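Local coordinates for protein intracellular exo-alpha-(1->5)-L-arabinofuranosidase (Bifidobacterium longum, PDB 2Y2W) that hydrolyses terminal alpha-(1->5)-L-arabinofuranosyl bonds in branched and debranched arabinans, is also active on wheat arabinoxylan, and serves plant cell wall degradation, at residues S390-I393 with T394-H398; S307-M310 with T311-A315; F434-A437 with A438-R442. All coordinates share one frame; numbering follows the deposited sequence.

Contact 1: S390-I393 with T394-H398; sequences SLMI and TLLKH
Met392 and Leu396, one helical turn apart, meet through the middle of the methionine chain: Met392 CG lies 4.2 Å from Leu396 CD1, the two side chains crossing obliquely. The methionine leaves its helix with CG anti to the backbone N (chi1 -178°) and then bends at chi2 and chi3, a course that swings the sulfur back to the Leu395 side, where Met392 SD is 4.4 Å from Leu395 CD1. Both leucines hold CG anti to their carbonyl carbon, close beside their own backbone N. Each isobutyl branch therefore drapes over the peptide oxygen that accepts that N-H, with Leu396 CG 3.4 Å from Met392 O and Leu395 CG likewise 3.4 Å from Leu391 O. Here the leucine branches sit tightly on the backbone and the whole half-turn is buried, with Trp341 of barrel strand 335-341 against Met392, Leu391 and Leu395.

The i to i+4 bonds behind these contacts are those of a regular alpha-helix, as in Leu396 N to Met392 O (2.9 Å, N-H...O 157°). Helix 382-397 follows the seventh strand of the (beta/alpha)8 barrel, and its other flank faces strands 462-473 and 478-485 of the beta domain, where Ile393 packs on Val469, Leu482 and Val484.

Toward the end of the helix the contact opens to solvent. Lys397, partly exposed, runs its aliphatic part past Ile393, CD coming within 3.8 Å of Ile393 CG2, before the chain turns at chi3 and chi4; here the lysine carbons contribute apolar contact. The backbone N of Lys397 is still held by Ile393 O at 2.8 Å.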
loop_
_atom_site.group_PDB
_atom_site.type_symbol
_atom_site.label_atom_id
_atom_site.label_comp_id
_atom_site.label_asym_id
_atom_site.label_seq_id
_atom_site.Cartn_x
_atom_site.Cartn_y
_atom_site.Cartn_z
ATOM N N SER D 390 -6.588 -1.209 42.179
ATOM C CA SER D 390 -5.792 -2.439 42.155
ATOM C C SER D 390 -4.998 -2.594 40.859
ATOM O O SER D 390 -3.907 -3.172 40.866
ATOM C CB SER D 390 -6.667 -3.676 42.400
ATOM O OG SER D 390 -7.477 -3.977 41.277
ATOM N N LEU D 391 -5.544 -2.088 39.753
ATOM C CA LEU D 391 -4.831 -2.093 38.471
ATOM C C LEU D 391 -3.584 -1.216 38.540
ATOM O O LEU D 391 -2.514 -1.613 38.077
ATOM C CB LEU D 391 -5.739 -1.645 37.320
ATOM C CG LEU D 391 -6.920 -2.527 36.900
ATOM C CD1 LEU D 391 -7.745 -1.819 35.838
ATOM C CD2 LEU D 391 -6.476 -3.894 36.403
ATOM N N MET D 392 -3.731 -0.035 39.140
ATOM C CA MET D 392 -2.614 0.878 39.377
ATOM C C MET D 392 -1.536 0.239 40.258
ATOM O O MET D 392 -0.342 0.431 40.016
ATOM C CB MET D 392 -3.116 2.189 39.997
ATOM C CG MET D 392 -2.029 3.241 40.240
ATOM S SD MET D 392 -1.020 3.628 38.787
ATOM C CE MET D 392 -2.197 4.527 37.776
ATOM N N ILE D 393 -1.970 -0.514 41.271
ATOM C CA ILE D 393 -1.065 -1.270 42.147
ATOM C C ILE D 393 -0.248 -2.297 41.353
ATOM O O ILE D 393 0.969 -2.395 41.531
ATOM C CB ILE D 393 -1.839 -1.951 43.316
ATOM C CG1 ILE D 393 -2.272 -0.902 44.349
ATOM C CG2 ILE D 393 -1.005 -3.061 43.973
ATOM C CD1 ILE D 393 -3.306 -1.384 45.354
ATOM N N THR D 394 -0.918 -3.041 40.470
ATOM C CA THR D 394 -0.243 -4.020 39.608
ATOM C C THR D 394 0.738 -3.330 38.660
ATOM O O THR D 394 1.829 -3.847 38.399
ATOM C CB THR D 394 -1.253 -4.879 38.806
ATOM O OG1 THR D 394 -2.139 -5.544 39.713
ATOM C CG2 THR D 394 -0.540 -5.933 37.960
ATOM N N LEU D 395 0.343 -2.160 38.161
ATOM C CA LEU D 395 1.201 -1.359 37.292
ATOM C C LEU D 395 2.453 -0.902 38.034
ATOM O O LEU D 395 3.559 -0.981 37.498
ATOM C CB LEU D 395 0.438 -0.154 36.725
ATOM C CG LEU D 395 -0.584 -0.390 35.606
ATOM C CD1 LEU D 395 -1.467 0.836 35.434
ATOM C CD2 LEU D 395 0.087 -0.759 34.286
ATOM N N LEU D 396 2.268 -0.441 39.270
ATOM C CA LEU D 396 3.379 -0.024 40.126
ATOM C C LEU D 396 4.254 -1.208 40.545
ATOM O O LEU D 396 5.475 -1.078 40.636
ATOM C CB LEU D 396 2.867 0.737 41.354
ATOM C CG LEU D 396 2.400 2.182 41.141
ATOM C CD1 LEU D 396 1.545 2.659 42.302
ATOM C CD2 LEU D 396 3.581 3.118 40.937
ATOM N N LYS D 397 3.628 -2.362 40.777
ATOM C CA LYS D 397 4.358 -3.589 41.117
ATOM C C LYS D 397 5.176 -4.132 39.948
ATOM O O LYS D 397 6.083 -4.943 40.143
ATOM C CB LYS D 397 3.407 -4.664 41.651
ATOM C CG LYS D 397 3.291 -4.688 43.172
ATOM C CD LYS D 397 1.995 -5.344 43.658
ATOM C CE LYS D 397 2.149 -6.841 43.900
ATOM N NZ LYS D 397 2.230 -7.625 42.635
ATOM N N HIS D 398 4.855 -3.679 38.739
ATOM C CA HIS D 398 5.575 -4.099 37.537
ATOM C C HIS D 398 6.070 -2.914 36.702
ATOM O O HIS D 398 6.223 -3.025 35.484
ATOM C CB HIS D 398 4.707 -5.038 36.690
ATOM C CG HIS D 398 4.374 -6.330 37.370
ATOM N ND1 HIS D 398 5.252 -7.392 37.421
ATOM C CD2 HIS D 398 3.261 -6.730 38.030
ATOM C CE1 HIS D 398 4.694 -8.390 38.084
ATOM N NE2 HIS D 398 3.485 -8.015 38.463
#

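Contact 2: S307-M310 with T311-A315; sequences SEDM and TKFIA
Ser307 O is gripped twice by Thr311, once by the backbone N at 2.9 Å and once by the hydroxyl, whose OG1 donates from 3.0 Å. The two donors arrive differently: the N-H is tilted 18° from the carbonyl plane, whereas OG1 stands 41° above it. Thr311 reaches this position because OG1 sits beside its own backbone N, anti to the carbonyl carbon (chi1 -58°). One residue on, Lys312 N to Glu308 O is longer, at 3.3 Å, though nearly straight.

On the inner face, Met310 extends its CG anti to the backbone N and brings it within 3.8 Å of Ile314 CD1; both side chains also rest on Phe338. Asp309 runs alongside Phe313, Asp309 OD1 4.0 Å from Phe313 CD2 at the ring edge and near its plane. That same OD1 is hydrogen-bonded by Tyr287 OH.

This is the first part of helix 307-327, which connects the sixth and seventh strands of the (beta/alpha)8 barrel. The hydrogen bond from Tyr287 is likely to steady the negative charge of Asp309, the more distant C-H rim of Phe313 adding little.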
loop_
_atom_site.group_PDB
_atom_site.type_symbol
_atom_site.label_atom_id
_atom_site.label_comp_id
_atom_site.label_asym_id
_atom_site.label_seq_id
_atom_site.Cartn_x
_atom_site.Cartn_y
_atom_site.Cartn_z
ATOM N N SER D 307 -7.108 -7.458 38.128
ATOM C CA SER D 307 -5.657 -7.249 38.144
ATOM C C SER D 307 -4.877 -8.508 37.760
ATOM O O SER D 307 -3.773 -8.418 37.216
ATOM C CB SER D 307 -5.204 -6.735 39.514
ATOM O OG SER D 307 -5.877 -7.404 40.565
ATOM N N GLU D 308 -5.466 -9.671 38.037
ATOM C CA GLU D 308 -4.869 -10.969 37.708
ATOM C C GLU D 308 -4.728 -11.183 36.201
ATOM O O GLU D 308 -3.775 -11.818 35.745
ATOM C CB GLU D 308 -5.691 -12.105 38.323
ATOM C CG GLU D 308 -5.784 -12.062 39.847
ATOM C CD GLU D 308 -4.450 -12.305 40.532
ATOM O OE1 GLU D 308 -3.787 -13.319 40.217
ATOM O OE2 GLU D 308 -4.067 -11.482 41.391
ATOM N N ASP D 309 -5.688 -10.659 35.441
ATOM C CA ASP D 309 -5.622 -10.652 33.984
ATOM C C ASP D 309 -4.444 -9.788 33.525
ATOM O O ASP D 309 -3.662 -10.204 32.670
ATOM C CB ASP D 309 -6.945 -10.149 33.393
ATOM C CG ASP D 309 -6.983 -10.226 31.873
ATOM O OD1 ASP D 309 -6.497 -9.284 31.210
ATOM O OD2 ASP D 309 -7.500 -11.232 31.339
ATOM N N MET D 310 -4.319 -8.600 34.118
ATOM C CA MET D 310 -3.235 -7.666 33.807
ATOM C C MET D 310 -1.852 -8.234 34.152
ATOM O O MET D 310 -0.890 -8.012 33.418
ATOM C CB MET D 310 -3.465 -6.322 34.513
ATOM C CG MET D 310 -2.456 -5.238 34.150
ATOM S SD MET D 310 -2.674 -3.701 35.066
ATOM C CE MET D 310 -3.828 -2.831 34.009
ATOM N N THR D 311 -1.760 -8.962 35.264
ATOM C CA THR D 311 -0.509 -9.609 35.675
ATOM C C THR D 311 -0.034 -10.616 34.618
ATOM O O THR D 311 1.123 -10.576 34.193
ATOM C CB THR D 311 -0.642 -10.282 37.070
ATOM O OG1 THR D 311 -1.036 -9.301 38.038
ATOM C CG2 THR D 311 0.676 -10.908 37.511
ATOM N N LYS D 312 -0.935 -11.502 34.196
ATOM C CA LYS D 312 -0.663 -12.432 33.099
ATOM C C LYS D 312 -0.359 -11.697 31.794
ATOM O O LYS D 312 0.571 -12.069 31.073
ATOM C CB LYS D 312 -1.832 -13.402 32.902
ATOM C CG LYS D 312 -1.602 -14.766 33.523
ATOM C CD LYS D 312 -2.805 -15.682 33.327
ATOM C CE LYS D 312 -2.408 -17.161 33.384
ATOM N NZ LYS D 312 -1.722 -17.545 34.658
ATOM N N PHE D 313 -1.148 -10.660 31.507
ATOM C CA PHE D 313 -0.949 -9.789 30.347
ATOM C C PHE D 313 0.494 -9.274 30.300
ATOM O O PHE D 313 1.180 -9.414 29.284
ATOM C CB PHE D 313 -1.925 -8.605 30.417
ATOM C CG PHE D 313 -2.304 -8.023 29.079
ATOM C CD1 PHE D 313 -1.338 -7.703 28.125
ATOM C CD2 PHE D 313 -3.639 -7.778 28.780
ATOM C CE1 PHE D 313 -1.699 -7.159 26.896
ATOM C CE2 PHE D 313 -4.010 -7.235 27.554
ATOM C CZ PHE D 313 -3.037 -6.924 26.609
ATOM N N ILE D 314 0.942 -8.691 31.413
ATOM C CA ILE D 314 2.300 -8.161 31.544
ATOM C C ILE D 314 3.349 -9.255 31.338
ATOM O O ILE D 314 4.313 -9.058 30.598
ATOM C CB ILE D 314 2.498 -7.437 32.909
ATOM C CG1 ILE D 314 1.737 -6.106 32.916
ATOM C CG2 ILE D 314 3.982 -7.192 33.198
ATOM C CD1 ILE D 314 1.351 -5.600 34.297
ATOM N N ALA D 315 3.142 -10.406 31.975
ATOM C CA ALA D 315 4.075 -11.531 31.880
ATOM C C ALA D 315 4.250 -12.026 30.445
ATOM O O ALA D 315 5.375 -12.244 29.995
ATOM C CB ALA D 315 3.631 -12.675 32.791
#

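Contact 3: F434-A437 with A438-R442; sequences FAEA and ALHAR
Helix 431-440 comes after the eighth strand of the (beta/alpha)8 barrel and leads into strand 444-456 of the beta domain; this contact takes in its C-terminal part and the turn beyond. Regular bonding is clear at first, with Ala438 N to Phe434 O at 2.8 Å and Leu439 N to Ala435 O at 2.9 Å. It then degrades: His440 N to Glu436 O is a weak bond with an N-H...O angle of only 124°. Ala441 N still reaches Ala437 O, but from above the carbonyl plane, and Ala441 is the centre of an inverse gamma turn. Arg442 folds back over this turn, its NH1 donating to Ala438 O at 2.8 Å with the oxygen close to the guanidinium plane, so a side chain supplies a donor to a carbonyl of the helix's last part.

Phe434 CE1 comes to 4.2 Å from Ala438 CB, a light apolar contact, and both residues pack on Phe64 ahead of the first barrel strand.

On another side, Glu436 bends at chi2 and brings OE1 to 3.6 Å from His440 CD2, the carboxylate offset from the imidazole plane but turned only 10° from parallel to it. The backbone Glu436 O, by contrast, lies in that plane at the ring edge, 3.6 Å from CD2. Strands 478-485 and 558-564 lie alongside: Leu480 touches both residues, and Trp559 touches Glu436. Replacing Glu436 by an alanine here would probably leave the imidazole without the carboxylate lying off its CD2, freer to turn, and open a gap beside Trp559. Because OE2 also lies close to the like-charged Glu563 OE2, and His440 packs on Glu563, the two acids are likely to raise the proton affinity of the imidazole or of each other.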
loop_
_atom_site.group_PDB
_atom_site.type_symbol
_atom_site.label_atom_id
_atom_site.label_comp_id
_atom_site.label_asym_id
_atom_site.label_seq_id
_atom_site.Cartn_x
_atom_site.Cartn_y
_atom_site.Cartn_z
ATOM N N PHE D 434 -6.571 7.431 41.364
ATOM C CA PHE D 434 -5.562 7.872 40.401
ATOM C C PHE D 434 -4.781 9.072 40.933
ATOM O O PHE D 434 -3.548 9.064 40.924
ATOM C CB PHE D 434 -6.201 8.200 39.046
ATOM C CG PHE D 434 -5.203 8.362 37.931
ATOM C CD1 PHE D 434 -4.618 9.599 37.671
ATOM C CD2 PHE D 434 -4.843 7.273 37.142
ATOM C CE1 PHE D 434 -3.694 9.752 36.643
ATOM C CE2 PHE D 434 -3.917 7.415 36.109
ATOM C CZ PHE D 434 -3.342 8.657 35.859
ATOM N N ALA D 435 -5.505 10.091 41.397
ATOM C CA ALA D 435 -4.900 11.304 41.953
ATOM C C ALA D 435 -3.874 11.001 43.051
ATOM O O ALA D 435 -2.744 11.490 42.999
ATOM C CB ALA D 435 -5.978 12.243 42.471
ATOM N N GLU D 436 -4.267 10.183 44.025
ATOM C CA GLU D 436 -3.382 9.797 45.125
ATOM C C GLU D 436 -2.100 9.121 44.655
ATOM O O GLU D 436 -1.012 9.444 45.139
ATOM C CB GLU D 436 -4.115 8.899 46.126
ATOM C CG GLU D 436 -4.638 9.643 47.347
ATOM C CD GLU D 436 -3.527 10.126 48.271
ATOM O OE1 GLU D 436 -2.504 9.418 48.410
ATOM O OE2 GLU D 436 -3.684 11.214 48.864
ATOM N N ALA D 437 -2.231 8.188 43.715
ATOM C CA ALA D 437 -1.078 7.494 43.156
ATOM C C ALA D 437 -0.213 8.449 42.337
ATOM O O ALA D 437 1.012 8.406 42.419
ATOM C CB ALA D 437 -1.522 6.313 42.314
ATOM N N ALA D 438 -0.859 9.324 41.570
ATOM C CA ALA D 438 -0.158 10.259 40.694
ATOM C C ALA D 438 0.632 11.320 41.452
ATOM O O ALA D 438 1.697 11.740 41.001
ATOM C CB ALA D 438 -1.134 10.916 39.725
ATOM N N LEU D 439 0.116 11.743 42.604
ATOM C CA LEU D 439 0.721 12.838 43.365
ATOM C C LEU D 439 1.696 12.415 44.473
ATOM O O LEU D 439 2.430 13.256 44.996
ATOM C CB LEU D 439 -0.358 13.772 43.935
ATOM C CG LEU D 439 -1.051 14.748 42.974
ATOM C CD1 LEU D 439 -2.266 15.383 43.637
ATOM C CD2 LEU D 439 -0.097 15.825 42.466
ATOM N N HIS D 440 1.714 11.130 44.824
ATOM C CA HIS D 440 2.516 10.675 45.967
ATOM C C HIS D 440 3.398 9.441 45.740
ATOM O O HIS D 440 4.355 9.221 46.487
ATOM C CB HIS D 440 1.628 10.489 47.200
ATOM C CG HIS D 440 0.926 11.740 47.624
ATOM N ND1 HIS D 440 1.551 12.735 48.342
ATOM C CD2 HIS D 440 -0.341 12.166 47.413
ATOM C CE1 HIS D 440 0.696 13.717 48.565
ATOM N NE2 HIS D 440 -0.460 13.396 48.012
ATOM N N ALA D 441 3.087 8.644 44.721
ATOM C CA ALA D 441 3.920 7.491 44.389
ATOM C C ALA D 441 5.227 7.950 43.746
ATOM O O ALA D 441 5.345 8.016 42.521
ATOM C CB ALA D 441 3.173 6.517 43.485
ATOM N N ARG D 442 6.200 8.276 44.592
ATOM C CA ARG D 442 7.491 8.795 44.146
ATOM C C ARG D 442 8.647 7.902 44.590
ATOM O O ARG D 442 8.505 7.098 45.515
ATOM C CB ARG D 442 7.707 10.220 44.666
ATOM C CG ARG D 442 6.739 11.268 44.122
ATOM C CD ARG D 442 6.959 11.542 42.634
ATOM N NE ARG D 442 6.486 12.871 42.244
ATOM C CZ ARG D 442 5.232 13.163 41.903
ATOM N NH1 ARG D 442 4.294 12.225 41.902
ATOM N NH2 ARG D 442 4.916 14.406 41.565
#

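Overall arrangement
Along the chain the order is contact 2, contact 1, contact 3. Each joins residues about one turn apart within its own helix and closes no longer loop, so the three run in series and none nests in or crosses another. Contact 1 is central: its Thr394 CG2 lies 3.4 Å from Thr311 OG1 of contact 2, and its Met392 CG lies 3.7 Å from Ala437 CB of contact 3. Contacts 2 and 3 do not touch, their nearest atoms being about 10 Å apart. Helix 382-397 packs between 307-327 and 431-440, joining helices that come after the sixth, seventh and eighth barrel strands. Contacts 1 and 3 also meet strand 478-485, tying the barrel to the beta domain.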